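Local coordinates for 3-hydroxyacyl-CoA dehydrogenase type-2 (Mycobacterium avium, PDB 3PPI), which probably oxidises 3-hydroxyacyl-CoA thioesters to 3-oxoacyl-CoA with a nicotinamide cofactor, as a member of the short-chain dehydrogenase/reductase family, at residues 196-201 / 212-217; 176-181 / 269-274; 46-51 / 68-73; 40-45 / 250-255. One frame throughout, in Å; residues are numbered along the deposited sequence.

Contact 1. Residues 196-201 / 212-217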
loop_
_atom_site.group_PDB
_atom_site.type_symbol
_atom_site.label_atom_id
_atom_site.label_comp_id
_atom_site.label_asym_id
_atom_site.label_seq_id
_atom_site.Cartn_x
_atom_site.Cartn_y
_atom_site.Cartn_z
ATOM N N GLY A 196 5.566 -3.384 -8.927
ATOM C CA GLY A 196 5.135 -4.770 -8.643
ATOM C C GLY A 196 6.177 -5.840 -8.980
ATOM O O GLY A 196 6.246 -6.907 -8.367
ATOM N N LEU A 197 6.998 -5.539 -9.963
ATOM C CA LEU A 197 8.089 -6.418 -10.359
ATOM C C LEU A 197 9.107 -6.599 -9.214
ATOM O O LEU A 197 9.738 -7.648 -9.109
ATOM C CB LEU A 197 8.786 -5.825 -11.590
ATOM C CG LEU A 197 10.050 -6.495 -12.110
ATOM C CD1 LEU A 197 9.759 -7.968 -12.413
ATOM C CD2 LEU A 197 10.546 -5.737 -13.338
ATOM N N THR A 198 9.232 -5.582 -8.364
ATOM C CA THR A 198 10.299 -5.539 -7.368
ATOM C C THR A 198 10.321 -6.761 -6.450
ATOM O O THR A 198 11.334 -7.471 -6.402
ATOM C CB THR A 198 10.239 -4.234 -6.552
ATOM O OG1 THR A 198 10.154 -3.120 -7.453
ATOM C CG2 THR A 198 11.514 -4.079 -5.658
ATOM N N ILE A 199 9.220 -7.041 -5.750
ATOM C CA ILE A 199 9.177 -8.186 -4.822
ATOM C C ILE A 199 9.277 -9.530 -5.568
ATOM O O ILE A 199 9.910 -10.478 -5.074
ATOM C CB ILE A 199 7.958 -8.152 -3.856
ATOM C CG1 ILE A 199 8.056 -9.251 -2.788
ATOM C CG2 ILE A 199 6.608 -8.236 -4.622
ATOM C CD1 ILE A 199 9.333 -9.159 -1.901
ATOM N N ALA A 200 8.701 -9.601 -6.768
ATOM C CA ALA A 200 8.717 -10.842 -7.546
ATOM C C ALA A 200 10.147 -11.172 -8.000
ATOM O O ALA A 200 10.581 -12.309 -7.897
ATOM C CB ALA A 200 7.751 -10.741 -8.765
ATOM N N ALA A 201 10.858 -10.163 -8.514
ATOM C CA ALA A 201 12.262 -10.296 -8.903
ATOM C C ALA A 201 13.184 -10.610 -7.717
ATOM O O ALA A 201 14.057 -11.480 -7.825
ATOM C CB ALA A 201 12.727 -9.017 -9.618
ATOM N N VAL A 212 17.113 -7.061 -5.058
ATOM C CA VAL A 212 16.422 -6.186 -5.993
ATOM C C VAL A 212 15.538 -5.201 -5.230
ATOM O O VAL A 212 14.662 -5.612 -4.482
ATOM C CB VAL A 212 15.548 -6.964 -6.985
ATOM C CG1 VAL A 212 14.907 -5.990 -7.989
ATOM C CG2 VAL A 212 16.374 -8.021 -7.716
ATOM N N ASN A 213 15.792 -3.913 -5.432
ATOM C CA ASN A 213 15.002 -2.841 -4.847
ATOM C C ASN A 213 14.758 -1.771 -5.910
ATOM O O ASN A 213 15.379 -1.782 -6.978
ATOM C CB ASN A 213 15.694 -2.225 -3.644
ATOM C CG ASN A 213 15.907 -3.217 -2.515
ATOM O OD1 ASN A 213 14.967 -3.583 -1.818
ATOM N ND2 ASN A 213 17.149 -3.665 -2.344
ATOM N N THR A 214 13.833 -0.877 -5.600
ATOM C CA THR A 214 13.372 0.133 -6.515
ATOM C C THR A 214 13.239 1.464 -5.799
ATOM O O THR A 214 12.820 1.517 -4.635
ATOM C CB THR A 214 11.995 -0.295 -7.055
ATOM O OG1 THR A 214 12.177 -1.467 -7.858
ATOM C CG2 THR A 214 11.300 0.821 -7.875
ATOM N N ILE A 215 13.583 2.538 -6.503
ATOM C CA ILE A 215 13.352 3.889 -6.022
ATOM C C ILE A 215 12.172 4.416 -6.810
ATOM O O ILE A 215 12.138 4.306 -8.052
ATOM C CB ILE A 215 14.570 4.807 -6.255
ATOM C CG1 ILE A 215 15.802 4.279 -5.495
ATOM C CG2 ILE A 215 14.244 6.254 -5.849
ATOM C CD1 ILE A 215 17.114 5.026 -5.830
ATOM N N ALA A 216 11.198 4.977 -6.096
ATOM C CA ALA A 216 10.065 5.683 -6.712
ATOM C C ALA A 216 10.239 7.174 -6.469
ATOM O O ALA A 216 9.862 7.678 -5.413
ATOM C CB ALA A 216 8.733 5.196 -6.129
ATOM N N PRO A 217 10.830 7.890 -7.430
ATOM C CA PRO A 217 11.011 9.314 -7.195
ATOM C C PRO A 217 9.718 10.111 -7.287
ATOM O O PRO A 217 8.775 9.707 -7.977
ATOM C CB PRO A 217 11.955 9.756 -8.318
ATOM C CG PRO A 217 12.506 8.517 -8.915
ATOM C CD PRO A 217 11.504 7.436 -8.667
#

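Contact 2. Residues 176-181 / 269-274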
loop_
_atom_site.group_PDB
_atom_site.type_symbol
_atom_site.label_atom_id
_atom_site.label_comp_id
_atom_site.label_asym_id
_atom_site.label_seq_id
_atom_site.Cartn_x
_atom_site.Cartn_y
_atom_site.Cartn_z
ATOM N N ALA A 176 4.122 8.099 -9.457
ATOM C CA ALA A 176 3.007 7.988 -10.409
ATOM C C ALA A 176 2.478 6.562 -10.447
ATOM O O ALA A 176 1.336 6.339 -10.846
ATOM C CB ALA A 176 3.431 8.440 -11.826
ATOM N N GLY A 177 3.322 5.599 -10.061
ATOM C CA GLY A 177 2.907 4.202 -9.966
ATOM C C GLY A 177 1.882 3.915 -8.882
ATOM O O GLY A 177 1.184 2.896 -8.944
ATOM N N TYR A 178 1.809 4.816 -7.897
ATOM C CA TYR A 178 0.870 4.743 -6.791
ATOM C C TYR A 178 -0.269 5.777 -6.911
ATOM O O TYR A 178 -1.380 5.540 -6.420
ATOM C CB TYR A 178 1.609 5.030 -5.472
ATOM C CG TYR A 178 2.657 4.018 -5.006
ATOM C CD1 TYR A 178 2.320 2.694 -4.792
ATOM C CD2 TYR A 178 3.971 4.424 -4.713
ATOM C CE1 TYR A 178 3.267 1.765 -4.326
ATOM C CE2 TYR A 178 4.923 3.531 -4.239
ATOM C CZ TYR A 178 4.558 2.199 -4.040
ATOM O OH TYR A 178 5.478 1.287 -3.578
ATOM N N GLU A 179 0.019 6.922 -7.538
ATOM C CA GLU A 179 -0.859 8.115 -7.526
ATOM C C GLU A 179 -0.895 8.743 -8.910
ATOM O O GLU A 179 -0.601 9.928 -9.053
ATOM C CB GLU A 179 -0.257 9.175 -6.571
ATOM C CG GLU A 179 -0.340 8.840 -5.129
ATOM C CD GLU A 179 0.955 8.994 -4.376
ATOM O OE1 GLU A 179 1.765 9.918 -4.639
ATOM O OE2 GLU A 179 1.139 8.158 -3.472
ATOM N N GLY A 180 -1.211 7.953 -9.935
ATOM C CA GLY A 180 -1.108 8.415 -11.315
ATOM C C GLY A 180 -2.016 9.588 -11.617
ATOM O O GLY A 180 -3.088 9.733 -11.026
ATOM N N GLN A 181 -1.574 10.441 -12.535
ATOM C CA GLN A 181 -2.248 11.709 -12.779
ATOM C C GLN A 181 -3.029 11.708 -14.062
ATOM O O GLN A 181 -2.837 10.837 -14.912
ATOM C CB GLN A 181 -1.232 12.833 -12.791
ATOM C CG GLN A 181 -0.519 12.960 -11.439
ATOM C CD GLN A 181 0.556 13.998 -11.477
ATOM O OE1 GLN A 181 1.566 13.821 -12.162
ATOM N NE2 GLN A 181 0.344 15.109 -10.777
ATOM N N VAL A 269 10.342 -0.998 -2.231
ATOM C CA VAL A 269 10.225 0.219 -3.019
ATOM C C VAL A 269 10.380 1.422 -2.089
ATOM O O VAL A 269 9.622 1.568 -1.114
ATOM C CB VAL A 269 8.873 0.314 -3.722
ATOM C CG1 VAL A 269 8.810 1.617 -4.536
ATOM C CG2 VAL A 269 8.660 -0.896 -4.629
ATOM N N MET A 270 11.373 2.253 -2.379
ATOM C CA MET A 270 11.670 3.440 -1.580
ATOM C C MET A 270 11.124 4.687 -2.269
ATOM O O MET A 270 11.609 5.076 -3.340
ATOM C CB MET A 270 13.180 3.612 -1.418
ATOM C CG MET A 270 13.553 4.863 -0.642
ATOM S SD MET A 270 15.278 5.387 -0.815
ATOM C CE MET A 270 16.138 4.050 -0.054
ATOM N N ARG A 271 10.134 5.323 -1.650
ATOM C CA ARG A 271 9.654 6.628 -2.117
ATOM C C ARG A 271 10.676 7.703 -1.784
ATOM O O ARG A 271 11.110 7.809 -0.634
ATOM C CB ARG A 271 8.307 6.997 -1.472
ATOM C CG ARG A 271 7.144 6.043 -1.761
ATOM C CD ARG A 271 5.823 6.541 -1.146
ATOM N NE ARG A 271 5.419 7.820 -1.745
ATOM C CZ ARG A 271 4.285 8.066 -2.398
ATOM N NH1 ARG A 271 3.330 7.158 -2.506
ATOM N NH2 ARG A 271 4.080 9.279 -2.912
ATOM N N LEU A 272 11.049 8.496 -2.781
ATOM C CA LEU A 272 12.049 9.571 -2.612
ATOM C C LEU A 272 11.431 10.848 -3.182
ATOM O O LEU A 272 11.552 11.125 -4.375
ATOM C CB LEU A 272 13.333 9.207 -3.350
ATOM C CG LEU A 272 14.537 10.117 -3.161
ATOM C CD1 LEU A 272 15.010 10.032 -1.718
ATOM C CD2 LEU A 272 15.667 9.768 -4.157
ATOM N N ASP A 273 10.690 11.568 -2.344
ATOM C CA ASP A 273 9.686 12.508 -2.838
ATOM C C ASP A 273 9.335 13.724 -1.954
ATOM O O ASP A 273 8.365 14.433 -2.248
ATOM C CB ASP A 273 8.405 11.725 -3.164
ATOM C CG ASP A 273 7.757 11.066 -1.932
ATOM O OD1 ASP A 273 8.102 11.376 -0.757
ATOM O OD2 ASP A 273 6.861 10.226 -2.156
ATOM N N GLY A 274 10.117 14.000 -0.908
ATOM C CA GLY A 274 9.839 15.167 -0.053
ATOM C C GLY A 274 8.475 15.115 0.628
ATOM O O GLY A 274 7.931 16.140 0.994
HETATM O O HOH W 1 6.571 2.379 -1.479
#

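Contact 3. Residues 46-51 / 68-73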
loop_
_atom_site.group_PDB
_atom_site.type_symbol
_atom_site.label_atom_id
_atom_site.label_comp_id
_atom_site.label_asym_id
_atom_site.label_seq_id
_atom_site.Cartn_x
_atom_site.Cartn_y
_atom_site.Cartn_z
ATOM N N THR A 46 24.109 9.155 -10.509
ATOM C CA THR A 46 24.371 7.806 -10.027
ATOM C C THR A 46 25.738 7.347 -10.519
ATOM O O THR A 46 26.541 6.867 -9.735
ATOM C CB THR A 46 23.271 6.832 -10.481
ATOM O OG1 THR A 46 22.010 7.336 -10.035
ATOM C CG2 THR A 46 23.491 5.410 -9.922
ATOM N N VAL A 47 26.012 7.535 -11.809
ATOM C CA VAL A 47 27.328 7.204 -12.352
ATOM C C VAL A 47 28.451 7.896 -11.560
ATOM O O VAL A 47 29.405 7.238 -11.117
ATOM C CB VAL A 47 27.438 7.553 -13.841
ATOM C CG1 VAL A 47 28.896 7.415 -14.325
ATOM C CG2 VAL A 47 26.493 6.658 -14.670
ATOM N N ARG A 48 28.328 9.208 -11.384
ATOM C CA ARG A 48 29.344 9.986 -10.677
ATOM C C ARG A 48 29.560 9.436 -9.260
ATOM O O ARG A 48 30.694 9.292 -8.814
ATOM C CB ARG A 48 28.949 11.467 -10.623
ATOM C CG ARG A 48 29.029 12.172 -11.971
ATOM C CD ARG A 48 28.720 13.643 -11.840
ATOM N NE ARG A 48 28.727 14.338 -13.133
ATOM C CZ ARG A 48 29.821 14.792 -13.744
ATOM N NH1 ARG A 48 31.023 14.617 -13.203
ATOM N NH2 ARG A 48 29.711 15.413 -14.912
ATOM N N ARG A 49 28.467 9.141 -8.566
ATOM C CA ARG A 49 28.518 8.615 -7.199
ATOM C C ARG A 49 29.167 7.238 -7.145
ATOM O O ARG A 49 30.052 6.997 -6.332
ATOM C CB ARG A 49 27.104 8.518 -6.611
ATOM C CG ARG A 49 27.003 7.863 -5.231
ATOM C CD ARG A 49 27.854 8.561 -4.173
ATOM N NE ARG A 49 27.730 7.880 -2.884
ATOM C CZ ARG A 49 26.847 8.169 -1.931
ATOM N NH1 ARG A 49 25.966 9.149 -2.063
ATOM N NH2 ARG A 49 26.843 7.450 -0.821
ATOM N N LEU A 50 28.701 6.319 -7.985
ATOM C CA LEU A 50 29.241 4.960 -7.948
ATOM C C LEU A 50 30.723 4.941 -8.357
ATOM O O LEU A 50 31.515 4.210 -7.774
ATOM C CB LEU A 50 28.418 4.023 -8.817
ATOM C CG LEU A 50 26.968 3.769 -8.397
ATOM C CD1 LEU A 50 26.340 2.701 -9.343
ATOM C CD2 LEU A 50 26.866 3.351 -6.934
ATOM N N HIS A 51 31.089 5.772 -9.331
ATOM C CA HIS A 51 32.474 5.912 -9.757
ATOM C C HIS A 51 33.356 6.452 -8.613
ATOM O O HIS A 51 34.423 5.902 -8.334
ATOM C CB HIS A 51 32.550 6.817 -10.994
ATOM C CG HIS A 51 33.948 7.087 -11.452
ATOM N ND1 HIS A 51 34.671 8.182 -11.032
ATOM C CD2 HIS A 51 34.765 6.391 -12.275
ATOM C CE1 HIS A 51 35.869 8.156 -11.587
ATOM N NE2 HIS A 51 35.949 7.081 -12.349
ATOM N N LYS A 68 29.677 10.067 -23.881
ATOM C CA LYS A 68 31.113 9.991 -24.155
ATOM C C LYS A 68 31.850 11.053 -23.360
ATOM O O LYS A 68 32.918 10.793 -22.809
ATOM C CB LYS A 68 31.422 10.160 -25.653
ATOM N N ALA A 69 31.273 12.253 -23.329
ATOM C CA ALA A 69 31.815 13.378 -22.567
ATOM C C ALA A 69 31.935 13.024 -21.083
ATOM O O ALA A 69 32.954 13.285 -20.460
ATOM C CB ALA A 69 30.915 14.606 -22.743
ATOM N N LEU A 70 30.893 12.416 -20.524
ATOM C CA LEU A 70 30.922 12.022 -19.121
ATOM C C LEU A 70 31.974 10.937 -18.871
ATOM O O LEU A 70 32.708 10.998 -17.885
ATOM C CB LEU A 70 29.539 11.534 -18.668
ATOM C CG LEU A 70 29.429 11.083 -17.218
ATOM C CD1 LEU A 70 29.712 12.254 -16.292
ATOM C CD2 LEU A 70 28.034 10.483 -16.951
ATOM N N ALA A 71 32.037 9.945 -19.753
ATOM C CA ALA A 71 33.030 8.877 -19.627
ATOM C C ALA A 71 34.467 9.421 -19.713
ATOM O O ALA A 71 35.353 8.986 -18.958
ATOM C CB ALA A 71 32.797 7.813 -20.690
ATOM N N ASP A 72 34.686 10.372 -20.622
ATOM C CA ASP A 72 36.003 11.007 -20.776
ATOM C C ASP A 72 36.360 11.824 -19.539
ATOM O O ASP A 72 37.474 11.725 -19.030
ATOM C CB ASP A 72 36.055 11.905 -22.025
ATOM C CG ASP A 72 35.918 11.117 -23.329
ATOM O OD1 ASP A 72 36.072 9.878 -23.313
ATOM O OD2 ASP A 72 35.639 11.740 -24.378
ATOM N N GLU A 73 35.411 12.618 -19.047
ATOM C CA GLU A 73 35.624 13.423 -17.842
ATOM C C GLU A 73 36.030 12.562 -16.650
ATOM O O GLU A 73 36.874 12.968 -15.865
ATOM C CB GLU A 73 34.346 14.202 -17.481
ATOM C CG GLU A 73 34.429 14.985 -16.152
ATOM C CD GLU A 73 33.102 15.598 -15.724
ATOM O OE1 GLU A 73 32.159 15.649 -16.535
ATOM O OE2 GLU A 73 32.992 16.022 -14.556
#

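Contact 4. Residues 40-45 / 250-255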
loop_
_atom_site.group_PDB
_atom_site.type_symbol
_atom_site.label_atom_id
_atom_site.label_comp_id
_atom_site.label_asym_id
_atom_site.label_seq_id
_atom_site.Cartn_x
_atom_site.Cartn_y
_atom_site.Cartn_z
ATOM N N GLY A 40 22.767 11.437 -18.421
ATOM C CA GLY A 40 22.250 12.674 -17.842
ATOM C C GLY A 40 21.302 12.467 -16.677
ATOM O O GLY A 40 20.922 11.354 -16.374
ATOM N N GLY A 41 20.949 13.564 -16.018
ATOM C CA GLY A 41 19.918 13.573 -14.996
ATOM C C GLY A 41 20.230 12.653 -13.829
ATOM O O GLY A 41 21.337 12.661 -13.296
ATOM N N LEU A 42 19.248 11.845 -13.449
ATOM C CA LEU A 42 19.388 10.969 -12.302
ATOM C C LEU A 42 20.497 9.942 -12.534
ATOM O O LEU A 42 21.271 9.634 -11.639
ATOM C CB LEU A 42 18.068 10.242 -12.034
ATOM C CG LEU A 42 16.822 11.081 -11.797
ATOM C CD1 LEU A 42 15.613 10.139 -11.450
ATOM C CD2 LEU A 42 17.071 12.125 -10.701
ATOM N N GLY A 43 20.544 9.393 -13.743
ATOM C CA GLY A 43 21.548 8.398 -14.095
ATOM C C GLY A 43 22.968 8.938 -14.041
ATOM O O GLY A 43 23.861 8.263 -13.543
ATOM N N GLU A 44 23.180 10.152 -14.547
ATOM C CA GLU A 44 24.501 10.772 -14.470
ATOM C C GLU A 44 24.961 10.896 -13.017
ATOM O O GLU A 44 26.108 10.564 -12.694
ATOM C CB GLU A 44 24.512 12.149 -15.155
ATOM C CG GLU A 44 25.793 12.947 -14.945
ATOM C CD GLU A 44 25.759 14.326 -15.611
ATOM O OE1 GLU A 44 24.801 14.624 -16.353
ATOM O OE2 GLU A 44 26.701 15.114 -15.383
ATOM N N ALA A 45 24.080 11.364 -12.142
ATOM C CA ALA A 45 24.458 11.551 -10.739
ATOM C C ALA A 45 24.821 10.197 -10.097
ATOM O O ALA A 45 25.744 10.098 -9.272
ATOM C CB ALA A 45 23.334 12.246 -9.968
ATOM N N ASP A 250 21.656 14.191 -7.101
ATOM C CA ASP A 250 22.561 13.652 -6.067
ATOM C C ASP A 250 21.811 12.931 -4.945
ATOM O O ASP A 250 22.328 11.951 -4.389
ATOM C CB ASP A 250 23.450 14.731 -5.454
ATOM C CG ASP A 250 24.608 15.124 -6.362
ATOM O OD1 ASP A 250 24.917 14.400 -7.333
ATOM O OD2 ASP A 250 25.230 16.149 -6.084
ATOM N N GLU A 251 20.619 13.419 -4.596
ATOM C CA GLU A 251 19.774 12.717 -3.589
ATOM C C GLU A 251 19.323 11.357 -4.081
ATOM O O GLU A 251 19.289 10.382 -3.309
ATOM C CB GLU A 251 18.598 13.594 -3.140
ATOM C CG GLU A 251 19.074 14.750 -2.219
ATOM C CD GLU A 251 18.126 15.952 -2.154
ATOM O OE1 GLU A 251 17.257 16.136 -3.038
ATOM O OE2 GLU A 251 18.270 16.732 -1.195
ATOM N N PHE A 252 18.975 11.277 -5.364
ATOM C CA PHE A 252 18.629 10.007 -5.983
ATOM C C PHE A 252 19.832 9.059 -5.954
ATOM O O PHE A 252 19.698 7.887 -5.609
ATOM C CB PHE A 252 18.178 10.233 -7.434
ATOM C CG PHE A 252 17.850 8.967 -8.163
ATOM C CD1 PHE A 252 16.575 8.458 -8.158
ATOM C CD2 PHE A 252 18.841 8.269 -8.843
ATOM C CE1 PHE A 252 16.277 7.274 -8.825
ATOM C CE2 PHE A 252 18.550 7.095 -9.499
ATOM C CZ PHE A 252 17.263 6.607 -9.506
ATOM N N ALA A 253 20.988 9.575 -6.374
ATOM C CA ALA A 253 22.223 8.801 -6.407
ATOM C C ALA A 253 22.564 8.258 -5.027
ATOM O O ALA A 253 23.036 7.125 -4.903
ATOM C CB ALA A 253 23.387 9.659 -6.942
ATOM N N ASP A 254 22.309 9.058 -3.995
ATOM C CA ASP A 254 22.602 8.654 -2.619
ATOM C C ASP A 254 21.686 7.498 -2.182
ATOM O O ASP A 254 22.133 6.578 -1.513
ATOM C CB ASP A 254 22.444 9.855 -1.681
ATOM C CG ASP A 254 22.827 9.543 -0.255
ATOM O OD1 ASP A 254 24.027 9.301 -0.001
ATOM O OD2 ASP A 254 21.941 9.575 0.614
ATOM N N ALA A 255 20.411 7.554 -2.556
ATOM C CA ALA A 255 19.473 6.473 -2.303
ATOM C C ALA A 255 19.871 5.207 -3.050
ATOM O O ALA A 255 19.841 4.109 -2.488
ATOM C CB ALA A 255 18.054 6.902 -2.692
HETATM O O HOH W 2 26.151 11.871 -7.333
#

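Contact 1. Residues 196-201 / 212-217
The helical segment around Thr-198 runs nearly antiparallel to the strand segment around Asn-213, their short axes 7.4 Å apart at 165°, and the CA atoms of Thr-198 and Asn-213 come to 6.0 Å of each other. This is the return half of a beta-alpha-beta unit in the Rossmann-type fold: helix 185-205 comes back over the parallel sheet and the chain enters strand 210-217. Thr-198 and Ala-201, one helical turn apart, both direct their CB atoms at the strand and meet Thr-214 and Val-212, which direct their CB atoms back at the helix from the same side of the strand. Val-212 carries the apolar end, where its CG1 lies 4.1 Å from Ala-201 CB. CG1 stands anti to the backbone N (chi1 -177°), while the other branch, CG2, lies near the backbone carbonyl of Ala-201. Thr-198 fills the middle. Its methyl CG2 rests over the strand backbone, 3.7 Å from Val-212 O and 3.8 Å from Asn-213 CA. Asn-213 points its own side chain to the other side of the sheet, where Ile-265 and Glu-268 bind its amide. Strand 269-272 continues the layer, with Val-269 packing against Thr-198. The Val-194 and Ile-195 carbonyls of its own helix also lie within hydrogen-bonding reach of Thr-198 OG1. With one proton, the hydroxyl can at most share it between them. Across the interface the two threonine side chains approach at a slant, and Thr-198 OG1 and Thr-214 OG1 share a hydrogen bond of 2.6 Å.

Contact 2. Residues 176-181 / 269-274
Arg-271 reaches from strand 269-272 to Glu-179 and Tyr-178 in the loop that follows strand 167-172. From a CB directed at that loop, its CG passes 4.2 Å from Tyr-178 CE2. The chain then bends at chi3 (63°), which brings NE back to Asp-273 of its own segment: NE donates to Asp-273 OD2 over 2.8 Å, and NH2 donates to the same oxygen, a side-on grip. The far end of the guanidinium faces Glu-179 end-on. NH2 gives Glu-179 OE1 a nearly straight bond (3.0 Å, 170°) on the syn lone pair, and NH1 binds Glu-179 OE2 at 2.6 Å, the two flat groups only 20° from coplanar. With a carboxylate at each of two edges, the guanidinium is fixed in rotation within this salt-bridge network. The network ties the last strand of the Rossmann-type parallel sheet to a loop 88 residues earlier in sequence. Phe-278 N also binds Glu-179 OE1, and Glu-268 of the third subunit takes the backbone N-H of Arg-271. NH1 further lies 3.6 Å from Tyr-178 CD2. Beyond it the Tyr-178 hydroxyl sits 3.5 Å from Val-269 CG1, and a water 2.6 Å from Tyr-178 OH donates to Val-269 O.

Contact 3. Residues 46-51 / 68-73
Two successive helices of the N-terminal Rossmann-type half, 41-52 and 64-74, meet here side by side, with Val-47 and Arg-48 facing Leu-70 and Glu-73. The segment axes are 11.5 Å apart and run in nearly the same sense, at 19°, a wide spacing bridged by long side chains. Leu-70, its CG anti to the backbone N (chi1 180°), extends into the gap and splits its two methyls between partners. CD2 touches Val-47 CG1 at 4.1 Å, deep in the interface, whereas CD1 lies over one face of the Arg-48 guanidinium, 3.4 Å from NH2 and displaced toward the rim. The arginine chain is extended from CG to NE, which carries its head across to Glu-73. There NH1 donates to Glu-73 OE2 at 2.8 Å and NH2 to Glu-73 OE1 at 2.9 Å, an end-on grip with one nitrogen to each oxygen. The planes are nevertheless turned 52° apart: OE2 is met from above the carboxylate plane, and OE1 on its syn side but also tilted out of the plane. Glu-44 shares the charge of Arg-48 through NH2. Ala-71 of helix 64-74 belongs to a magnesium site. With Glu-73 exposed and Val-47 and Leu-70 buried, the salt bridge lies at the outer margin of a small apolar core. On the sheet side of that core, Val-47 packs on Val-35 of strand 31-36 and on Val-57 and Ile-59 of strand 56-61, and Leu-70 also reaches Ile-59.

Contact 4. Residues 40-45 / 250-255
Leu-42 and Phe-252 make the main side-chain contact between helix 41-52 and helix 249-261, whose short segments cross at -57° with axes 8.0 Å apart. Phe-252 has CG anti to its backbone N, a setting that sends the ring out from its helix toward the first turn of the other. Leu-42 CG lies anti to the carbonyl carbon (chi1 -57°), which sets both methyls against Phe-252. Over one face of that ring lies Leu-42 CD1, in a CH-pi contact 4.0 Å from the centroid and 19° off the ring normal. The leucine spreads over the aromatic group: CD1 is nearest Phe-252 CD1 at 3.8 Å, CB reaches Phe-252 CD2 at the same distance, and CD2 drops toward Phe-252 CB at 3.9 Å. The two side chains stand at about a right angle to each other. One turn further on, small residues let the backbones close in. Ala-45 CB and Ala-253 CB are 4.0 Å apart, and Ala-253 CB also approaches Ala-45 O at 3.3 Å. At the outer margin Asp-250 starts with its CB directed away, but its carboxylate turns back, and a single water donates to both Ala-45 O (2.7 Å) and Asp-250 OD1. Gly-40 and Gly-43 fit the glycine-rich turn of a Rossmann-type fold, consistent with dinucleotide binding, and Gly-40 belongs to a magnesium site. Helix 249-261 lies beside helix 41-52 and packs on the neighbouring strands 210-217 and 269-272: Phe-252 on Ile-215 and Pro-217, Ala-255 on Met-270 and Leu-272, while Asp-254 bonds to Asn-262 of the third subunit.

In the fold
Contacts 3 and 4 share helix 41-52 and lie with centres 11 Å apart, joined by the salt bridge between Arg-49 and Asp-254. Contacts 1 and 2 meet through neighbouring strands 210-217 and 269-272, their centres 12 Å apart. Contact 4 reaches both strands through Phe-252 and Ala-255, at about 17 Å between centres from each. Contact 3 lies farther off, about 25 Å from contact 1. Along the chain, contacts 3 and 1 close in series inside the loop spanned by contact 4, whereas contacts 2 and 4 interleave. The C-terminal helix and strand are thereby tied to helix 41-52 and to strand 210-217 of the same parallel sheet, and contacts 2 and 4 both extend to the third subunit.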